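Local coordinates for protein extracellular subtilisin-like serine proteinase (Vibrio sp. PA-44, PDB 1SH7) that probably acts as a cold-adapted, calcium-binding subtilisin-like serine endopeptidase, here as its proteinase K-like catalytic domain, at residues Val31-Ile36 / Val89-Val94. Residues are numbered along the deposited sequence; the frame is centred on the assembly and turned at random.
Sequences VTAYVI and VNIVGV
The Tyr34 ring meets Val92 obliquely through its CD1-CE1 side, CD1 lying 3.7 Å from Val92 CB, while Val94 CG2 sits farther off at the ring edge, near its plane. The side chains of Tyr34 and Val92 extend alongside each other, and Val92, with CG1 anti to its backbone N (chi1 178°), sets CG1 against the ring, while Val92 CG2 touches Tyr34 CE1 and, at 3.6 Å, Thr32 CG2. The other flat group, the Asn90 amide, reaches the carbonyl of Val31, just before strand 32-37. Asn90 ND2 donates to Val31 O at 3.1 Å from above the carbonyl plane, a bent bond (136° at the hydrogen) beside the straighter one from Asn90 N, so that two donors of one residue grip a single oxygen.

From there the parallel ladder runs on through Ala33 N to Asn90 O, Val92 N to Ala33 O, Val35 N to Val92 O (2.9 Å, almost linear) and Val94 N to Val35 O. Ile36 CG1 lies 4.1 Å from Val94 CB on the face shared with Thr32, Tyr34, Asn90 and Val92; helix 105-118 packs there against Tyr34, Ile36 and Val94. On the other face, Ile91 CD1 reaches to 4.1 Å from Ala33 CB and Ile91 CG2 touches Val35 CG2, under helix 70-79.

These are adjacent inner strands of the parallel sheet of the subtilase alpha/beta fold, sandwiched between helices. Strand 32-37 ends at Asp37, the predicted charge-relay aspartate, and the Val35 side chain lies about 7 Å from that of His70, the predicted histidine of the Asp-His-Ser catalytic triad.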
ATOM      1  N   VAL A  31       4.694  -9.875 -10.953  1.00 13.10           N
ATOM      2  CA  VAL A  31       4.620  -8.463 -10.601  1.00 13.02           C
ATOM      3  C   VAL A  31       5.555  -8.259  -9.403  1.00 12.92           C
ATOM      4  O   VAL A  31       5.836  -9.198  -8.641  1.00 13.03           O
ATOM      5  CB  VAL A  31       3.164  -8.016 -10.285  1.00 13.02           C
ATOM      6  CG1 VAL A  31       3.088  -6.528  -9.939  1.00 13.82           C
ATOM      7  CG2 VAL A  31       2.255  -8.324 -11.469  1.00 14.97           C
ATOM      8  N   THR A  32       6.110  -7.065  -9.280  1.00 12.88           N
ATOM      9  CA  THR A  32       7.039  -6.786  -8.212  1.00 11.49           C
ATOM     10  C   THR A  32       6.528  -5.558  -7.455  1.00 11.28           C
ATOM     11  O   THR A  32       6.170  -4.562  -8.074  1.00 11.98           O
ATOM     12  CB  THR A  32       8.434  -6.560  -8.791  1.00 11.94           C
ATOM     13  OG1 THR A  32       8.916  -7.748  -9.466  1.00 10.75           O
ATOM     14  CG2 THR A  32       9.474  -6.308  -7.695  1.00 11.14           C
ATOM     15  N   ALA A  33       6.496  -5.660  -6.131  1.00 10.82           N
ATOM     16  CA  ALA A  33       6.127  -4.548  -5.262  1.00 10.86           C
ATOM     17  C   ALA A  33       7.377  -4.075  -4.569  1.00 10.59           C
ATOM     18  O   ALA A  33       8.043  -4.883  -3.918  1.00  8.99           O
ATOM     19  CB  ALA A  33       5.103  -4.977  -4.231  1.00 11.69           C
ATOM     20  N   TYR A  34       7.655  -2.770  -4.699  1.00 10.42           N
ATOM     21  CA  TYR A  34       8.801  -2.127  -4.081  1.00 10.51           C
ATOM     22  C   TYR A  34       8.332  -1.459  -2.795  1.00 10.62           C
ATOM     23  O   TYR A  34       7.494  -0.564  -2.841  1.00 10.85           O
ATOM     24  CB  TYR A  34       9.420  -1.114  -5.048  1.00 10.90           C
ATOM     25  CG  TYR A  34      10.044  -1.790  -6.217  1.00 11.03           C
ATOM     26  CD1 TYR A  34      11.383  -2.213  -6.176  1.00 12.51           C
ATOM     27  CD2 TYR A  34       9.300  -2.072  -7.341  1.00  9.52           C
ATOM     28  CE1 TYR A  34      11.945  -2.888  -7.242  1.00 12.34           C
ATOM     29  CE2 TYR A  34       9.858  -2.762  -8.425  1.00 12.29           C
ATOM     30  CZ  TYR A  34      11.181  -3.168  -8.356  1.00 12.96           C
ATOM     31  OH  TYR A  34      11.738  -3.846  -9.420  1.00 14.46           O
ATOM     32  N   VAL A  35       8.851  -1.923  -1.659  1.00 10.14           N
ATOM     33  CA  VAL A  35       8.399  -1.474  -0.351  1.00 10.22           C
ATOM     34  C   VAL A  35       9.395  -0.488   0.199  1.00  9.85           C
ATOM     35  O   VAL A  35      10.514  -0.870   0.563  1.00 10.06           O
ATOM     36  CB  VAL A  35       8.195  -2.683   0.564  1.00  9.81           C
ATOM     37  CG1 VAL A  35       7.758  -2.269   1.944  1.00  8.99           C
ATOM     38  CG2 VAL A  35       7.225  -3.642  -0.099  1.00 11.78           C
ATOM     39  N   ILE A  36       9.017   0.797   0.176  1.00  9.75           N
ATOM     40  CA  ILE A  36       9.909   1.892   0.544  1.00  9.75           C
ATOM     41  C   ILE A  36       9.575   2.196   1.995  1.00 10.42           C
ATOM     42  O   ILE A  36       8.567   2.798   2.300  1.00  9.01           O
ATOM     43  CB  ILE A  36       9.703   3.121  -0.381  1.00  9.74           C
ATOM     44  CG1 ILE A  36       9.973   2.736  -1.859  1.00 12.33           C
ATOM     45  CG2 ILE A  36      10.567   4.291   0.059  1.00 10.33           C
ATOM     46  CD1 ILE A  36       9.527   3.792  -2.893  1.00 13.42           C
ATOM     47  N   VAL A  89       3.200 -12.459  -5.268  1.00 12.58           N
ATOM     48  CA  VAL A  89       3.904 -11.282  -5.753  1.00 11.99           C
ATOM     49  C   VAL A  89       5.377 -11.351  -5.351  1.00 11.45           C
ATOM     50  O   VAL A  89       5.746 -12.030  -4.398  1.00 10.63           O
ATOM     51  CB  VAL A  89       3.228  -9.971  -5.219  1.00 10.80           C
ATOM     52  CG1 VAL A  89       3.577  -9.729  -3.789  1.00 11.65           C
ATOM     53  CG2 VAL A  89       3.547  -8.773  -6.101  1.00 11.83           C
ATOM     54  N   ASN A  90       6.224 -10.688  -6.121  1.00 11.45           N
ATOM     55  CA  ASN A  90       7.599 -10.462  -5.725  1.00 12.57           C
ATOM     56  C   ASN A  90       7.697  -9.214  -4.867  1.00 12.19           C
ATOM     57  O   ASN A  90       7.039  -8.199  -5.140  1.00 11.60           O
ATOM     58  CB  ASN A  90       8.488 -10.348  -6.967  1.00 13.26           C
ATOM     59  CG  ASN A  90       8.462 -11.602  -7.800  1.00 17.75           C
ATOM     60  OD1 ASN A  90       8.943 -12.630  -7.348  1.00 18.25           O
ATOM     61  ND2 ASN A  90       7.859 -11.536  -9.021  1.00 17.55           N
ATOM     62  N   ILE A  91       8.531  -9.277  -3.827  1.00 11.56           N
ATOM     63  CA  ILE A  91       8.735  -8.159  -2.915  1.00 11.75           C
ATOM     64  C   ILE A  91      10.200  -7.736  -2.984  1.00 10.94           C
ATOM     65  O   ILE A  91      11.073  -8.611  -2.931  1.00 10.69           O
ATOM     66  CB  ILE A  91       8.381  -8.587  -1.459  1.00 11.47           C
ATOM     67  CG1 ILE A  91       6.875  -8.961  -1.323  1.00 12.41           C
ATOM     68  CG2 ILE A  91       8.815  -7.523  -0.480  1.00 14.18           C
ATOM     69  CD1 ILE A  91       5.901  -7.743  -1.344  1.00 13.82           C
ATOM     70  N   VAL A  92      10.452  -6.424  -3.055  1.00 10.81           N
ATOM     71  CA  VAL A  92      11.783  -5.857  -2.993  1.00 10.82           C
ATOM     72  C   VAL A  92      11.838  -4.811  -1.895  1.00 11.55           C
ATOM     73  O   VAL A  92      11.010  -3.871  -1.886  1.00 11.68           O
ATOM     74  CB  VAL A  92      12.227  -5.275  -4.369  1.00 10.94           C
ATOM     75  CG1 VAL A  92      13.607  -4.642  -4.251  1.00 12.26           C
ATOM     76  CG2 VAL A  92      12.242  -6.369  -5.433  1.00 11.64           C
ATOM     77  N   GLY A  93      12.803  -4.961  -0.968  1.00 10.93           N
ATOM     78  CA  GLY A  93      12.999  -4.019   0.143  1.00 11.69           C
ATOM     79  C   GLY A  93      13.799  -2.796  -0.262  1.00 11.69           C
ATOM     80  O   GLY A  93      14.879  -2.923  -0.823  1.00 12.28           O
ATOM     81  N   VAL A  94      13.255  -1.605  -0.025  1.00 11.36           N
ATOM     82  CA  VAL A  94      13.977  -0.341  -0.260  1.00 12.28           C
ATOM     83  C   VAL A  94      14.010   0.412   1.057  1.00 11.46           C
ATOM     84  O   VAL A  94      13.069   1.107   1.438  1.00 12.28           O
ATOM     85  CB  VAL A  94      13.326   0.499  -1.381  1.00 12.04           C
ATOM     86  CG1 VAL A  94      14.159   1.729  -1.711  1.00 14.21           C
ATOM     87  CG2 VAL A  94      13.134  -0.352  -2.632  1.00 13.56           C
TER